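Local coordinates for protein Non-ribosomal peptide synthetase (Methanobrevibacter ruminantium, PDB 6VTJ) that probably carries a peptidyl intermediate on a phosphopantetheine-bearing carrier domain and releases it by NAD(P)H-dependent reduction in the adjoining reductase domain, at residues I394-Y408 and A472-N485. Sequence-based numbering, arbitrary orientation.
Sequences ISHRDIVDALNTYGY and ADEEYLKRLFDYLN
Phe481 lies between Ile399, Ala402, Leu403 and Tyr406, bringing helix 474-485 against helix 396-403; the axes pass 9.4 Å apart at a crossing angle of -62°. Phe481 CB meets the phenol end of Tyr406, 3.7 Å from Tyr406 CE2. With CG anti to the carbonyl carbon (chi1 -71°), the ring runs on from there beneath Leu403, whose CD2 sits over the centre of one face, 3.6 Å from the centroid, in a CH-pi contact. Farther out, CE2 of Phe481 has the CB of Ala402 at the ring's edge, and CZ ends 3.8 Å from Ile399 CG2, also at the edge. The apolar seam continues through Leu477, whose CB packs 3.6 Å from Ala402 CB, and reaches Ile394, which meets Leu477 tip to tip. Met363 of strand 360-365 touches both Ile394 and Leu477, tying this end to the main sheet of the Rossmann-type reductase domain.

Polar groups take over at the other end. Tyr406 OH donates to Asp482 OD1 at 2.8 Å, approaching from above the carboxylate plane, while the amide of Asn485, nearly perpendicular to the phenol ring, sets ND2 over one face near the rim. A phenylalanine in place of Tyr406 would keep the ring but would probably leave Asp482 without this hydrogen-bonding mate and the end of the contact less firmly fixed. Alongside, Lys478 NZ bridges to Glu474 OE1 within its own helix, its CE passing Thr405. The helix pairing is thus mainly apolar, buried aliphatic side chains packing round an aromatic ring, and the Tyr406-Asp482 hydrogen bond adds a directional link at its more exposed margin.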
loop_
_atom_site.group_PDB
_atom_site.type_symbol
_atom_site.label_atom_id
_atom_site.label_comp_id
_atom_site.label_asym_id
_atom_site.label_seq_id
_atom_site.Cartn_x
_atom_site.Cartn_y
_atom_site.Cartn_z
ATOM N N ILE A 394 11.902 -1.330 14.078
ATOM C CA ILE A 394 11.538 -1.725 15.427
ATOM C C ILE A 394 10.867 -3.093 15.348
ATOM O O ILE A 394 10.543 -3.588 14.268
ATOM C CB ILE A 394 10.624 -0.692 16.121
ATOM C CG1 ILE A 394 9.318 -0.493 15.369
ATOM C CG2 ILE A 394 11.312 0.639 16.230
ATOM C CD1 ILE A 394 8.369 0.442 16.104
ATOM N N SER A 395 10.673 -3.712 16.506
ATOM C CA SER A 395 9.956 -4.979 16.561
ATOM C C SER A 395 8.611 -4.779 17.239
ATOM O O SER A 395 8.298 -3.701 17.737
ATOM C CB SER A 395 10.774 -6.040 17.290
ATOM O OG SER A 395 10.697 -5.825 18.678
ATOM N N HIS A 396 7.806 -5.845 17.257
ATOM C CA HIS A 396 6.520 -5.756 17.926
ATOM C C HIS A 396 6.661 -5.769 19.439
ATOM O O HIS A 396 5.705 -5.417 20.130
ATOM C CB HIS A 396 5.595 -6.872 17.452
ATOM C CG HIS A 396 4.982 -6.593 16.114
ATOM N ND1 HIS A 396 5.694 -6.690 14.936
ATOM C CD2 HIS A 396 3.742 -6.176 15.768
ATOM C CE1 HIS A 396 4.911 -6.371 13.921
ATOM N NE2 HIS A 396 3.723 -6.047 14.397
ATOM N N ARG A 397 7.835 -6.120 19.960
ATOM C CA ARG A 397 8.092 -5.897 21.375
ATOM C C ARG A 397 8.210 -4.409 21.662
ATOM O O ARG A 397 7.721 -3.933 22.692
ATOM C CB ARG A 397 9.362 -6.630 21.815
ATOM C CG ARG A 397 9.320 -8.136 21.610
ATOM C CD ARG A 397 10.604 -8.808 22.107
ATOM N NE ARG A 397 10.503 -10.250 21.966
ATOM C CZ ARG A 397 10.877 -10.920 20.880
ATOM N NH1 ARG A 397 11.408 -10.277 19.843
ATOM N NH2 ARG A 397 10.714 -12.234 20.831
ATOM N N ASP A 398 8.822 -3.651 20.750
ATOM C CA ASP A 398 8.857 -2.203 20.911
ATOM C C ASP A 398 7.452 -1.633 20.912
ATOM O O ASP A 398 7.093 -0.796 21.768
ATOM C CB ASP A 398 9.681 -1.569 19.792
ATOM C CG ASP A 398 11.132 -1.939 19.866
ATOM O OD1 ASP A 398 11.727 -1.760 20.948
ATOM O OD2 ASP A 398 11.686 -2.403 18.843
ATOM N N ILE A 399 6.630 -2.094 19.962
ATOM C CA ILE A 399 5.273 -1.577 19.866
ATOM C C ILE A 399 4.482 -1.947 21.106
ATOM O O ILE A 399 3.790 -1.106 21.686
ATOM C CB ILE A 399 4.582 -2.079 18.591
ATOM C CG1 ILE A 399 5.156 -1.363 17.370
ATOM C CG2 ILE A 399 3.090 -1.861 18.704
ATOM C CD1 ILE A 399 5.448 -2.294 16.224
ATOM N N VAL A 400 4.595 -3.201 21.551
ATOM C CA VAL A 400 3.831 -3.638 22.716
ATOM C C VAL A 400 4.347 -2.973 23.993
ATOM O O VAL A 400 3.561 -2.683 24.895
ATOM C CB VAL A 400 3.826 -5.177 22.802
ATOM C CG1 VAL A 400 3.466 -5.653 24.193
ATOM C CG2 VAL A 400 2.802 -5.738 21.821
ATOM N N ASP A 401 5.650 -2.692 24.092
ATOM C CA ASP A 401 6.140 -1.919 25.228
ATOM C C ASP A 401 5.465 -0.561 25.281
ATOM O O ASP A 401 5.075 -0.099 26.362
ATOM C CB ASP A 401 7.660 -1.745 25.165
ATOM C CG ASP A 401 8.418 -3.039 25.457
ATOM O OD1 ASP A 401 7.774 -4.041 25.855
ATOM O OD2 ASP A 401 9.655 -3.064 25.247
ATOM N N ALA A 402 5.309 0.089 24.119
ATOM C CA ALA A 402 4.585 1.365 24.087
ATOM C C ALA A 402 3.103 1.195 24.439
ATOM O O ALA A 402 2.529 2.016 25.167
ATOM C CB ALA A 402 4.734 2.013 22.713
ATOM N N LEU A 403 2.456 0.156 23.915
ATOM C CA LEU A 403 1.033 -0.028 24.190
ATOM C C LEU A 403 0.783 -0.333 25.664
ATOM O O LEU A 403 -0.213 0.117 26.235
ATOM C CB LEU A 403 0.464 -1.142 23.323
ATOM C CG LEU A 403 -0.040 -0.696 21.959
ATOM C CD1 LEU A 403 -0.510 -1.920 21.192
ATOM C CD2 LEU A 403 -1.148 0.346 22.113
ATOM N N ASN A 404 1.678 -1.076 26.309
ATOM C CA ASN A 404 1.437 -1.444 27.703
ATOM C C ASN A 404 1.537 -0.267 28.673
ATOM O O ASN A 404 1.143 -0.417 29.835
ATOM C CB ASN A 404 2.401 -2.549 28.133
ATOM C CG ASN A 404 1.920 -3.912 27.729
ATOM O OD1 ASN A 404 0.755 -4.081 27.375
ATOM N ND2 ASN A 404 2.805 -4.900 27.778
ATOM N N THR A 405 2.054 0.892 28.254
ATOM C CA THR A 405 1.991 2.038 29.158
ATOM C C THR A 405 0.568 2.558 29.327
ATOM O O THR A 405 0.325 3.384 30.213
ATOM C CB THR A 405 2.912 3.169 28.685
ATOM O OG1 THR A 405 2.360 3.789 27.518
ATOM C CG2 THR A 405 4.297 2.640 28.371
ATOM N N TYR A 406 -0.377 2.085 28.521
ATOM C CA TYR A 406 -1.790 2.382 28.718
ATOM C C TYR A 406 -2.482 1.379 29.631
ATOM O O TYR A 406 -3.694 1.485 29.828
ATOM C CB TYR A 406 -2.511 2.438 27.364
ATOM C CG TYR A 406 -1.872 3.426 26.423
ATOM C CD1 TYR A 406 -2.115 4.791 26.550
ATOM C CD2 TYR A 406 -0.995 3.003 25.437
ATOM C CE1 TYR A 406 -1.506 5.706 25.713
ATOM C CE2 TYR A 406 -0.378 3.912 24.594
ATOM C CZ TYR A 406 -0.641 5.255 24.734
ATOM O OH TYR A 406 -0.038 6.144 23.888
ATOM N N GLY A 407 -1.748 0.408 30.169
ATOM C CA GLY A 407 -2.329 -0.607 31.021
ATOM C C GLY A 407 -2.966 -1.777 30.311
ATOM O O GLY A 407 -3.778 -2.475 30.919
ATOM N N TYR A 408 -2.621 -2.034 29.043
ATOM C CA TYR A 408 -3.271 -3.125 28.315
ATOM C C TYR A 408 -2.759 -4.510 28.703
ATOM O O TYR A 408 -3.410 -5.504 28.362
ATOM C CB TYR A 408 -3.111 -2.936 26.804
ATOM C CG TYR A 408 -3.801 -1.707 26.269
ATOM C CD1 TYR A 408 -4.981 -1.233 26.842
ATOM C CD2 TYR A 408 -3.272 -1.017 25.195
ATOM C CE1 TYR A 408 -5.612 -0.092 26.346
ATOM C CE2 TYR A 408 -3.889 0.115 24.696
ATOM C CZ TYR A 408 -5.056 0.573 25.271
ATOM O OH TYR A 408 -5.649 1.701 24.752
ATOM N N ALA A 472 11.666 5.762 15.478
ATOM C CA ALA A 472 10.331 5.523 16.025
ATOM C C ALA A 472 10.483 5.058 17.471
ATOM O O ALA A 472 10.254 3.896 17.814
ATOM C CB ALA A 472 9.567 4.506 15.186
ATOM N N ASP A 473 10.920 5.991 18.324
ATOM C CA ASP A 473 11.099 5.713 19.743
ATOM C C ASP A 473 9.754 5.689 20.481
ATOM O O ASP A 473 8.680 5.946 19.908
ATOM C CB ASP A 473 12.045 6.730 20.379
ATOM C CG ASP A 473 11.628 8.172 20.123
ATOM O OD1 ASP A 473 10.444 8.425 19.821
ATOM O OD2 ASP A 473 12.494 9.057 20.200
ATOM N N GLU A 474 9.831 5.402 21.788
ATOM C CA GLU A 474 8.627 5.263 22.607
ATOM C C GLU A 474 7.770 6.523 22.563
ATOM O O GLU A 474 6.543 6.444 22.387
ATOM C CB GLU A 474 8.987 4.917 24.060
ATOM C CG GLU A 474 7.735 4.510 24.858
ATOM C CD GLU A 474 8.009 3.892 26.233
ATOM O OE1 GLU A 474 8.250 4.643 27.209
ATOM O OE2 GLU A 474 7.944 2.647 26.336
ATOM N N GLU A 475 8.402 7.694 22.676
ATOM C CA GLU A 475 7.660 8.949 22.600
ATOM C C GLU A 475 6.887 9.041 21.290
ATOM O O GLU A 475 5.691 9.364 21.280
ATOM C CB GLU A 475 8.611 10.142 22.769
ATOM C CG GLU A 475 9.369 10.161 24.125
ATOM C CD GLU A 475 10.855 9.757 24.005
ATOM O OE1 GLU A 475 11.726 10.592 24.358
ATOM O OE2 GLU A 475 11.153 8.609 23.558
ATOM N N TYR A 476 7.547 8.739 20.164
ATOM C CA TYR A 476 6.817 8.787 18.905
ATOM C C TYR A 476 5.655 7.810 18.940
ATOM O O TYR A 476 4.514 8.170 18.603
ATOM C CB TYR A 476 7.737 8.491 17.723
ATOM C CG TYR A 476 6.966 8.126 16.496
ATOM C CD1 TYR A 476 6.253 9.088 15.796
ATOM C CD2 TYR A 476 6.919 6.811 16.048
ATOM C CE1 TYR A 476 5.543 8.757 14.679
ATOM C CE2 TYR A 476 6.219 6.470 14.922
ATOM C CZ TYR A 476 5.529 7.443 14.245
ATOM O OH TYR A 476 4.819 7.099 13.121
ATOM N N LEU A 477 5.912 6.583 19.416
ATOM C CA LEU A 477 4.841 5.595 19.466
ATOM C C LEU A 477 3.720 6.080 20.378
ATOM O O LEU A 477 2.537 5.898 20.067
ATOM C CB LEU A 477 5.385 4.229 19.905
ATOM C CG LEU A 477 6.299 3.515 18.892
ATOM C CD1 LEU A 477 6.855 2.210 19.467
ATOM C CD2 LEU A 477 5.587 3.254 17.538
ATOM N N LYS A 478 4.065 6.779 21.466
ATOM C CA LYS A 478 2.991 7.271 22.327
ATOM C C LYS A 478 2.176 8.334 21.609
ATOM O O LYS A 478 0.934 8.301 21.646
ATOM C CB LYS A 478 3.551 7.805 23.643
ATOM C CG LYS A 478 4.023 6.713 24.571
ATOM C CD LYS A 478 4.694 7.285 25.808
ATOM C CE LYS A 478 5.274 6.172 26.654
ATOM N NZ LYS A 478 6.218 6.680 27.697
ATOM N N ARG A 479 2.856 9.253 20.903
ATOM C CA ARG A 479 2.135 10.216 20.078
ATOM C C ARG A 479 1.175 9.482 19.162
ATOM O O ARG A 479 -0.023 9.800 19.102
ATOM C CB ARG A 479 3.106 11.081 19.261
ATOM C CG ARG A 479 3.968 12.040 20.090
ATOM C CD ARG A 479 4.480 13.207 19.263
ATOM N NE ARG A 479 5.548 12.823 18.341
ATOM C CZ ARG A 479 6.777 12.472 18.717
ATOM N NH1 ARG A 479 7.110 12.460 20.003
ATOM N NH2 ARG A 479 7.682 12.139 17.806
ATOM N N LEU A 480 1.672 8.418 18.524
ATOM C CA LEU A 480 0.860 7.692 17.555
ATOM C C LEU A 480 -0.348 7.083 18.248
ATOM O O LEU A 480 -1.503 7.282 17.829
ATOM C CB LEU A 480 1.715 6.615 16.881
ATOM C CG LEU A 480 1.119 5.748 15.771
ATOM C CD1 LEU A 480 2.216 5.277 14.856
ATOM C CD2 LEU A 480 0.366 4.550 16.367
ATOM N N PHE A 481 -0.103 6.415 19.371
ATOM C CA PHE A 481 -1.207 5.738 20.017
ATOM C C PHE A 481 -2.133 6.745 20.682
ATOM O O PHE A 481 -3.356 6.538 20.680
ATOM C CB PHE A 481 -0.674 4.680 20.990
ATOM C CG PHE A 481 -0.062 3.491 20.288
ATOM C CD1 PHE A 481 -0.737 2.866 19.264
ATOM C CD2 PHE A 481 1.208 3.048 20.615
ATOM C CE1 PHE A 481 -0.180 1.793 18.598
ATOM C CE2 PHE A 481 1.773 1.977 19.959
ATOM C CZ PHE A 481 1.078 1.344 18.948
ATOM N N ASP A 482 -1.597 7.885 21.148
ATOM C CA ASP A 482 -2.495 8.866 21.750
ATOM C C ASP A 482 -3.525 9.292 20.725
ATOM O O ASP A 482 -4.731 9.349 21.014
ATOM C CB ASP A 482 -1.729 10.086 22.248
ATOM C CG ASP A 482 -0.994 9.838 23.554
ATOM O OD1 ASP A 482 -1.091 8.736 24.131
ATOM O OD2 ASP A 482 -0.295 10.770 24.000
ATOM N N TYR A 483 -3.068 9.495 19.488
ATOM C CA TYR A 483 -3.992 9.949 18.466
ATOM C C TYR A 483 -5.087 8.913 18.267
ATOM O O TYR A 483 -6.286 9.231 18.317
ATOM C CB TYR A 483 -3.236 10.234 17.169
ATOM C CG TYR A 483 -4.135 10.671 16.062
ATOM C CD1 TYR A 483 -4.602 11.975 16.004
ATOM C CD2 TYR A 483 -4.537 9.781 15.071
ATOM C CE1 TYR A 483 -5.441 12.386 14.985
ATOM C CE2 TYR A 483 -5.387 10.183 14.051
ATOM C CZ TYR A 483 -5.832 11.491 14.021
ATOM O OH TYR A 483 -6.665 11.901 13.009
ATOM N N LEU A 484 -4.696 7.648 18.121
ATOM C CA LEU A 484 -5.711 6.640 17.858
ATOM C C LEU A 484 -6.606 6.463 19.074
ATOM O O LEU A 484 -7.794 6.163 18.939
ATOM C CB LEU A 484 -5.066 5.320 17.460
ATOM C CG LEU A 484 -4.255 5.318 16.168
ATOM C CD1 LEU A 484 -3.404 4.061 16.140
ATOM C CD2 LEU A 484 -5.137 5.410 14.939
ATOM N N ASN A 485 -6.075 6.714 20.265
ATOM C CA ASN A 485 -6.911 6.546 21.437
ATOM C C ASN A 485 -7.983 7.620 21.502
ATOM O O ASN A 485 -9.043 7.391 22.085
ATOM C CB ASN A 485 -6.051 6.546 22.688
ATOM C CG ASN A 485 -5.535 5.172 23.016
ATOM O OD1 ASN A 485 -6.091 4.163 22.563
ATOM N ND2 ASN A 485 -4.471 5.115 23.806
#